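Local atomic coordinates of adherence and virulence protein A (Streptococcus pneumoniae, PDB entry 6PON), a protein that binds fibronectin and probably contributes to the adherence and virulence of Streptococcus pneumoniae. Residues R80-E92 / I102-Q115. Residues are numbered along the deposited sequence; the frame is centred on the assembly and turned at random.
Sequences RKYLQGALIESIE and ITVSNKNEIGDHIQ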
ATOM      1  N   ARG B  80     -45.196  -4.896 -23.677  1.00 23.40           N
ATOM      2  CA  ARG B  80     -46.349  -5.081 -22.803  1.00 23.80           C
ATOM      3  C   ARG B  80     -46.851  -6.516 -22.868  1.00 23.85           C
ATOM      4  O   ARG B  80     -47.094  -7.144 -21.831  1.00 25.96           O
ATOM      5  CB  ARG B  80     -47.441  -4.081 -23.158  1.00 20.97           C
ATOM      6  CG  ARG B  80     -47.070  -2.648 -22.727  1.00 21.63           C
ATOM      7  CD  ARG B  80     -48.179  -1.687 -23.053  1.00 23.63           C
ATOM      8  NE  ARG B  80     -47.912  -0.326 -22.619  1.00 19.95           N
ATOM      9  CZ  ARG B  80     -48.652   0.706 -23.003  1.00 26.46           C
ATOM     10  NH1 ARG B  80     -49.680   0.501 -23.817  1.00 25.24           N
ATOM     11  NH2 ARG B  80     -48.378   1.930 -22.577  1.00 29.39           N
ATOM     12  N   LYS B  81     -46.939  -7.068 -24.079  1.00 23.97           N
ATOM     13  CA  LYS B  81     -47.350  -8.453 -24.269  1.00 26.15           C
ATOM     14  C   LYS B  81     -46.613  -9.412 -23.331  1.00 23.08           C
ATOM     15  O   LYS B  81     -47.204 -10.388 -22.859  1.00 26.41           O
ATOM     16  CB  LYS B  81     -47.136  -8.839 -25.741  1.00 24.70           C
ATOM     17  CG  LYS B  81     -47.098 -10.329 -25.982  1.00 31.93           C
ATOM     18  CD  LYS B  81     -47.332 -10.692 -27.437  1.00 33.93           C
ATOM     19  CE  LYS B  81     -46.273 -10.109 -28.334  1.00 34.01           C
ATOM     20  NZ  LYS B  81     -46.379 -10.674 -29.706  1.00 34.09           N
ATOM     21  N   TYR B  82     -45.345  -9.139 -23.010  1.00 23.19           N
ATOM     22  CA  TYR B  82     -44.613 -10.007 -22.089  1.00 23.81           C
ATOM     23  C   TYR B  82     -44.465  -9.442 -20.690  1.00 25.25           C
ATOM     24  O   TYR B  82     -44.350 -10.220 -19.738  1.00 29.67           O
ATOM     25  CB  TYR B  82     -43.219 -10.322 -22.628  1.00 21.98           C
ATOM     26  CG  TYR B  82     -43.265 -11.061 -23.930  1.00 22.74           C
ATOM     27  CD1 TYR B  82     -43.449 -12.440 -23.974  1.00 24.62           C
ATOM     28  CD2 TYR B  82     -43.155 -10.378 -25.122  1.00 23.90           C
ATOM     29  CE1 TYR B  82     -43.492 -13.123 -25.197  1.00 22.74           C
ATOM     30  CE2 TYR B  82     -43.204 -11.034 -26.336  1.00 26.71           C
ATOM     31  CZ  TYR B  82     -43.370 -12.405 -26.371  1.00 28.30           C
ATOM     32  OH  TYR B  82     -43.419 -13.024 -27.600  1.00 35.79           O
ATOM     33  N   LEU B  83     -44.467  -8.124 -20.518  1.00 27.48           N
ATOM     34  CA  LEU B  83     -44.098  -7.558 -19.225  1.00 23.10           C
ATOM     35  C   LEU B  83     -45.289  -7.103 -18.394  1.00 29.89           C
ATOM     36  O   LEU B  83     -45.154  -6.998 -17.165  1.00 26.43           O
ATOM     37  CB  LEU B  83     -43.131  -6.382 -19.414  1.00 20.62           C
ATOM     38  CG  LEU B  83     -41.793  -6.757 -20.046  1.00 22.90           C
ATOM     39  CD1 LEU B  83     -40.890  -5.543 -20.194  1.00 22.57           C
ATOM     40  CD2 LEU B  83     -41.114  -7.864 -19.224  1.00 22.43           C
ATOM     41  N   GLN B  84     -46.443  -6.841 -19.028  1.00 26.22           N
ATOM     42  CA  GLN B  84     -47.640  -6.420 -18.304  1.00 23.69           C
ATOM     43  C   GLN B  84     -48.032  -7.457 -17.253  1.00 25.34           C
ATOM     44  O   GLN B  84     -48.417  -8.576 -17.593  1.00 25.68           O
ATOM     45  CB  GLN B  84     -48.792  -6.188 -19.278  1.00 23.20           C
ATOM     46  CG  GLN B  84     -50.047  -5.632 -18.630  1.00 26.32           C
ATOM     47  CD  GLN B  84     -49.855  -4.239 -18.061  1.00 27.28           C
ATOM     48  OE1 GLN B  84     -49.530  -3.300 -18.783  1.00 30.44           O
ATOM     49  NE2 GLN B  84     -50.049  -4.103 -16.757  1.00 24.87           N
ATOM     50  N   GLY B  85     -47.913  -7.106 -15.974  1.00 25.13           N
ATOM     51  CA  GLY B  85     -48.180  -8.046 -14.905  1.00 22.76           C
ATOM     52  C   GLY B  85     -47.048  -8.998 -14.588  1.00 26.98           C
ATOM     53  O   GLY B  85     -47.241  -9.925 -13.793  1.00 24.38           O
ATOM     54  N   ALA B  86     -45.870  -8.803 -15.173  1.00 24.52           N
ATOM     55  CA  ALA B  86     -44.821  -9.787 -14.998  1.00 25.96           C
ATOM     56  C   ALA B  86     -44.243  -9.720 -13.585  1.00 27.67           C
ATOM     57  O   ALA B  86     -44.335  -8.709 -12.889  1.00 26.18           O
ATOM     58  CB  ALA B  86     -43.721  -9.587 -16.039  1.00 25.13           C
ATOM     59  N   LEU B  87     -43.655 -10.832 -13.159  1.00 26.66           N
ATOM     60  CA  LEU B  87     -42.973 -10.927 -11.882  1.00 28.10           C
ATOM     61  C   LEU B  87     -41.476 -10.767 -12.124  1.00 25.25           C
ATOM     62  O   LEU B  87     -40.927 -11.339 -13.070  1.00 22.65           O
ATOM     63  CB  LEU B  87     -43.267 -12.267 -11.202  1.00 25.37           C
ATOM     64  CG  LEU B  87     -42.387 -12.568  -9.987  1.00 30.86           C
ATOM     65  CD1 LEU B  87     -42.797 -11.687  -8.816  1.00 31.41           C
ATOM     66  CD2 LEU B  87     -42.413 -14.041  -9.599  1.00 28.90           C
ATOM     67  N   ILE B  88     -40.826  -9.962 -11.295  1.00 25.19           N
ATOM     68  CA  ILE B  88     -39.404  -9.689 -11.460  1.00 21.66           C
ATOM     69  C   ILE B  88     -38.635 -10.753 -10.691  1.00 25.67           C
ATOM     70  O   ILE B  88     -38.676 -10.792  -9.461  1.00 29.72           O
ATOM     71  CB  ILE B  88     -39.049  -8.275 -10.997  1.00 24.88           C
ATOM     72  CG1 ILE B  88     -39.643  -7.260 -11.974  1.00 21.55           C
ATOM     73  CG2 ILE B  88     -37.537  -8.102 -10.926  1.00 26.10           C
ATOM     74  CD1 ILE B  88     -39.518  -5.843 -11.537  1.00 25.95           C
ATOM     75  N   GLU B  89     -37.934 -11.622 -11.413  1.00 22.97           N
ATOM     76  CA  GLU B  89     -37.337 -12.771 -10.747  1.00 25.86           C
ATOM     77  C   GLU B  89     -35.926 -12.507 -10.248  1.00 28.75           C
ATOM     78  O   GLU B  89     -35.581 -12.935  -9.145  1.00 25.73           O
ATOM     79  CB  GLU B  89     -37.359 -13.980 -11.677  1.00 28.10           C
ATOM     80  CG  GLU B  89     -38.718 -14.665 -11.637  1.00 31.32           C
ATOM     81  CD  GLU B  89     -38.858 -15.777 -12.642  1.00 37.01           C
ATOM     82  OE1 GLU B  89     -38.056 -15.832 -13.607  1.00 33.81           O
ATOM     83  OE2 GLU B  89     -39.783 -16.599 -12.456  1.00 37.67           O
ATOM     84  N   SER B  90     -35.115 -11.789 -11.024  1.00 24.81           N
ATOM     85  CA  SER B  90     -33.740 -11.502 -10.657  1.00 22.37           C
ATOM     86  C   SER B  90     -33.305 -10.233 -11.379  1.00 28.38           C
ATOM     87  O   SER B  90     -33.821  -9.915 -12.457  1.00 22.01           O
ATOM     88  CB  SER B  90     -32.814 -12.659 -11.032  1.00 22.04           C
ATOM     89  OG  SER B  90     -32.726 -12.768 -12.443  1.00 21.61           O
ATOM     90  N   ILE B  91     -32.356  -9.505 -10.778  1.00 21.99           N
ATOM     91  CA  ILE B  91     -31.772  -8.322 -11.401  1.00 22.04           C
ATOM     92  C   ILE B  91     -30.264  -8.429 -11.249  1.00 22.77           C
ATOM     93  O   ILE B  91     -29.749  -8.426 -10.126  1.00 25.16           O
ATOM     94  CB  ILE B  91     -32.289  -7.009 -10.785  1.00 24.07           C
ATOM     95  CG1 ILE B  91     -33.798  -6.873 -10.970  1.00 19.97           C
ATOM     96  CG2 ILE B  91     -31.586  -5.805 -11.409  1.00 18.52           C
ATOM     97  CD1 ILE B  91     -34.377  -5.716 -10.211  1.00 19.86           C
ATOM     98  N   GLU B  92     -29.554  -8.505 -12.373  1.00 19.61           N
ATOM     99  CA  GLU B  92     -28.164  -8.936 -12.349  1.00 25.15           C
ATOM    100  C   GLU B  92     -27.324  -8.071 -13.272  1.00 23.78           C
ATOM    101  O   GLU B  92     -27.694  -7.843 -14.431  1.00 20.15           O
ATOM    102  CB  GLU B  92     -28.025 -10.417 -12.757  1.00 23.73           C
ATOM    103  CG  GLU B  92     -28.839 -11.421 -11.920  1.00 24.41           C
ATOM    104  CD  GLU B  92     -28.411 -11.471 -10.455  1.00 28.29           C
ATOM    105  OE1 GLU B  92     -27.318 -10.954 -10.126  1.00 32.67           O
ATOM    106  OE2 GLU B  92     -29.173 -12.013  -9.624  1.00 30.93           O
ATOM    107  N   ILE B 102     -32.601  -8.321 -16.402  1.00 20.67           N
ATOM    108  CA  ILE B 102     -33.759  -8.418 -15.540  1.00 20.72           C
ATOM    109  C   ILE B 102     -34.564  -9.598 -16.052  1.00 23.49           C
ATOM    110  O   ILE B 102     -35.128  -9.538 -17.158  1.00 20.22           O
ATOM    111  CB  ILE B 102     -34.601  -7.135 -15.560  1.00 18.93           C
ATOM    112  CG1 ILE B 102     -33.768  -5.952 -15.071  1.00 18.20           C
ATOM    113  CG2 ILE B 102     -35.894  -7.352 -14.750  1.00 15.96           C
ATOM    114  CD1 ILE B 102     -34.407  -4.606 -15.288  1.00 17.10           C
ATOM    115  N   THR B 103     -34.622 -10.664 -15.267  1.00 19.47           N
ATOM    116  CA  THR B 103     -35.392 -11.832 -15.659  1.00 25.12           C
ATOM    117  C   THR B 103     -36.793 -11.728 -15.075  1.00 24.20           C
ATOM    118  O   THR B 103     -36.976 -11.356 -13.907  1.00 22.29           O
ATOM    119  CB  THR B 103     -34.711 -13.126 -15.214  1.00 23.08           C
ATOM    120  OG1 THR B 103     -33.341 -13.086 -15.606  1.00 28.95           O
ATOM    121  CG2 THR B 103     -35.331 -14.294 -15.905  1.00 23.41           C
ATOM    122  N   VAL B 104     -37.781 -12.034 -15.915  1.00 25.59           N
ATOM    123  CA  VAL B 104     -39.190 -11.935 -15.565  1.00 25.35           C
ATOM    124  C   VAL B 104     -39.907 -13.185 -16.036  1.00 26.50           C
ATOM    125  O   VAL B 104     -39.501 -13.857 -16.988  1.00 24.36           O
ATOM    126  CB  VAL B 104     -39.881 -10.708 -16.189  1.00 23.77           C
ATOM    127  CG1 VAL B 104     -39.161  -9.441 -15.800  1.00 23.44           C
ATOM    128  CG2 VAL B 104     -39.952 -10.878 -17.709  1.00 18.70           C
ATOM    129  N   SER B 105     -41.004 -13.473 -15.362  1.00 30.15           N
ATOM    130  CA  SER B 105     -41.907 -14.529 -15.761  1.00 30.00           C
ATOM    131  C   SER B 105     -43.314 -13.956 -15.767  1.00 25.49           C
ATOM    132  O   SER B 105     -43.629 -13.036 -15.004  1.00 26.77           O
ATOM    133  CB  SER B 105     -41.794 -15.737 -14.824  1.00 27.50           C
ATOM    134  OG  SER B 105     -41.924 -15.331 -13.484  1.00 24.35           O
ATOM    135  N   ASN B 106     -44.151 -14.499 -16.643  1.00 27.64           N
ATOM    136  CA  ASN B 106     -45.502 -13.998 -16.846  1.00 28.67           C
ATOM    137  C   ASN B 106     -46.362 -15.148 -17.365  1.00 29.36           C
ATOM    138  O   ASN B 106     -45.881 -16.266 -17.588  1.00 29.19           O
ATOM    139  CB  ASN B 106     -45.490 -12.808 -17.812  1.00 25.70           C
ATOM    140  CG  ASN B 106     -46.623 -11.834 -17.563  1.00 27.42           C
ATOM    141  OD1 ASN B 106     -47.588 -12.148 -16.872  1.00 27.21           O
ATOM    142  ND2 ASN B 106     -46.509 -10.636 -18.130  1.00 25.15           N
ATOM    143  N   LYS B 107     -47.649 -14.882 -17.527  1.00 28.65           N
ATOM    144  CA  LYS B 107     -48.500 -15.784 -18.282  1.00 30.86           C
ATOM    145  C   LYS B 107     -48.758 -15.169 -19.651  1.00 27.25           C
ATOM    146  O   LYS B 107     -48.560 -13.969 -19.855  1.00 28.17           O
ATOM    147  CB  LYS B 107     -49.815 -16.081 -17.539  1.00 29.24           C
ATOM    148  CG  LYS B 107     -50.600 -14.868 -17.052  1.00 40.85           C
ATOM    149  CD  LYS B 107     -51.991 -15.294 -16.552  1.00 40.87           C
ATOM    150  CE  LYS B 107     -52.377 -14.592 -15.240  1.00 40.33           C
ATOM    151  NZ  LYS B 107     -52.996 -13.241 -15.420  1.00 46.70           N
ATOM    152  N   ASN B 108     -49.147 -16.016 -20.609  1.00 27.47           N
ATOM    153  CA  ASN B 108     -49.651 -15.517 -21.881  1.00 22.95           C
ATOM    154  C   ASN B 108     -51.186 -15.533 -21.845  1.00 26.26           C
ATOM    155  O   ASN B 108     -51.807 -15.701 -20.788  1.00 24.76           O
ATOM    156  CB  ASN B 108     -49.054 -16.293 -23.063  1.00 24.29           C
ATOM    157  CG  ASN B 108     -49.468 -17.769 -23.105  1.00 24.49           C
ATOM    158  OD1 ASN B 108     -50.420 -18.190 -22.462  1.00 25.43           O
ATOM    159  ND2 ASN B 108     -48.751 -18.545 -23.894  1.00 25.37           N
ATOM    160  N   GLU B 109     -51.813 -15.357 -23.002  1.00 21.46           N
ATOM    161  CA  GLU B 109     -53.250 -15.121 -23.000  1.00 24.18           C
ATOM    162  C   GLU B 109     -54.075 -16.394 -22.843  1.00 27.76           C
ATOM    163  O   GLU B 109     -55.296 -16.287 -22.750  1.00 30.88           O
ATOM    164  CB  GLU B 109     -53.664 -14.356 -24.262  1.00 22.17           C
ATOM    165  CG  GLU B 109     -53.311 -12.871 -24.185  1.00 19.91           C
ATOM    166  CD  GLU B 109     -53.787 -12.043 -25.379  1.00 30.11           C
ATOM    167  OE1 GLU B 109     -54.782 -12.429 -26.054  1.00 22.12           O
ATOM    168  OE2 GLU B 109     -53.165 -10.980 -25.618  1.00 28.85           O
ATOM    169  N   ILE B 110     -53.459 -17.577 -22.793  1.00 27.83           N
ATOM    170  CA  ILE B 110     -54.162 -18.805 -22.432  1.00 25.46           C
ATOM    171  C   ILE B 110     -53.643 -19.369 -21.115  1.00 26.58           C
ATOM    172  O   ILE B 110     -53.883 -20.530 -20.800  1.00 31.07           O
ATOM    173  CB  ILE B 110     -54.093 -19.865 -23.545  1.00 24.79           C
ATOM    174  CG1 ILE B 110     -52.645 -20.332 -23.759  1.00 27.46           C
ATOM    175  CG2 ILE B 110     -54.732 -19.338 -24.828  1.00 27.91           C
ATOM    176  CD1 ILE B 110     -52.432 -21.275 -24.920  1.00 20.03           C
ATOM    177  N   GLY B 111     -52.927 -18.563 -20.342  1.00 28.31           N
ATOM    178  CA  GLY B 111     -52.493 -18.980 -19.031  1.00 25.70           C
ATOM    179  C   GLY B 111     -51.224 -19.793 -19.003  1.00 28.11           C
ATOM    180  O   GLY B 111     -50.855 -20.295 -17.936  1.00 27.81           O
ATOM    181  N   ASP B 112     -50.543 -19.946 -20.132  1.00 27.66           N
ATOM    182  CA  ASP B 112     -49.257 -20.628 -20.133  1.00 28.44           C
ATOM    183  C   ASP B 112     -48.142 -19.704 -19.650  1.00 30.49           C
ATOM    184  O   ASP B 112     -48.127 -18.505 -19.959  1.00 27.19           O
ATOM    185  CB  ASP B 112     -48.938 -21.162 -21.528  1.00 29.18           C
ATOM    186  CG  ASP B 112     -49.784 -22.353 -21.881  1.00 31.58           C
ATOM    187  OD1 ASP B 112     -50.264 -23.018 -20.946  1.00 34.17           O
ATOM    188  OD2 ASP B 112     -49.976 -22.620 -23.075  1.00 34.13           O
ATOM    189  N   HIS B 113     -47.218 -20.292 -18.879  1.00 34.65           N
ATOM    190  CA  HIS B 113     -46.061 -19.605 -18.306  1.00 33.45           C
ATOM    191  C   HIS B 113     -45.050 -19.252 -19.402  1.00 35.81           C
ATOM    192  O   HIS B 113     -44.757 -20.067 -20.286  1.00 32.04           O
ATOM    193  CB  HIS B 113     -45.466 -20.526 -17.219  1.00 30.59           C
ATOM    194  CG  HIS B 113     -44.140 -20.106 -16.656  1.00 45.42           C
ATOM    195  ND1 HIS B 113     -43.578 -20.750 -15.573  1.00 60.61           N
ATOM    196  CD2 HIS B 113     -43.248 -19.149 -17.019  1.00 43.80           C
ATOM    197  CE1 HIS B 113     -42.407 -20.200 -15.287  1.00 46.64           C
ATOM    198  NE2 HIS B 113     -42.181 -19.226 -16.152  1.00 43.65           N
ATOM    199  N   ILE B 114     -44.541 -18.017 -19.357  1.00 33.10           N
ATOM    200  CA  ILE B 114     -43.493 -17.544 -20.252  1.00 32.13           C
ATOM    201  C   ILE B 114     -42.399 -16.911 -19.401  1.00 31.60           C
ATOM    202  O   ILE B 114     -42.639 -16.486 -18.268  1.00 28.49           O
ATOM    203  CB  ILE B 114     -44.017 -16.524 -21.292  1.00 31.65           C
ATOM    204  CG1 ILE B 114     -44.620 -15.301 -20.598  1.00 31.24           C
ATOM    205  CG2 ILE B 114     -45.068 -17.143 -22.176  1.00 31.85           C
ATOM    206  CD1 ILE B 114     -43.650 -14.151 -20.454  1.00 32.13           C
ATOM    207  N   GLN B 115     -41.189 -16.837 -19.968  1.00 26.42           N
ATOM    208  CA  GLN B 115     -40.062 -16.149 -19.346  1.00 28.98           C
ATOM    209  C   GLN B 115     -39.362 -15.257 -20.365  1.00 26.66           C
ATOM    210  O   GLN B 115     -39.296 -15.579 -21.553  1.00 25.31           O
ATOM    211  CB  GLN B 115     -39.030 -17.124 -18.768  1.00 28.98           C
ATOM    212  CG  GLN B 115     -39.052 -17.270 -17.244  1.00 41.44           C
ATOM    213  CD  GLN B 115     -37.769 -17.926 -16.664  1.00 41.29           C
ATOM    214  OE1 GLN B 115     -37.117 -18.750 -17.313  1.00 44.35           O
ATOM    215  NE2 GLN B 115     -37.408 -17.538 -15.442  1.00 44.64           N
TER
HETATM  216  O   HOH W   1     -46.777 -13.013 -22.145  1.00 32.77           O
HETATM  217  O   HOH W   2     -31.152 -11.314 -14.119  1.00 24.14           O
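Strands 87-92 and 102-107 pair antiparallel as a beta hairpin, their axes 4.6 Å apart at closest, with Leu-87 and Ser-105 exchanging backbone hydrogen bonds and a classic beta bulge where Glu-89 and Ser-90 both face Thr-103. The bulge's extra residue redirects a side chain: Glu-89 turns toward the neighbouring strand, and its chain, extended beyond CG (chi2 174°), reaches two strands. Glu-89 OE2 accepts from Ser-105 OG (2.7 Å), which arrives from above the carboxylate plane, while Glu-89 OE1 offers its syn lone pair to Gln-115 NE2 (2.6 Å); the two flat groups stand 73° apart. The hairpin opens an antiparallel sheet in which 113-121 is the next strand, within the NFACT N-terminal and middle region. On the opposite face from Ser-90 and Thr-103, Ile-88, Ile-91, Ile-102 and Val-104 form an apolar layer, and Val-104 CG2 meets Leu-83 CD2 (3.6 Å) from the end of helix 74-83. That helix end is tied down by Asn-106, whose ND2 donates nearly straight to Tyr-82 O (2.7 Å) and Gln-84 O (2.9 Å). Both acceptors lie in its amide plane, so the two bonds fix the amide's rotation. Ile-114 CD1 touches the Tyr-82 ring edge at CD1 (3.9 Å).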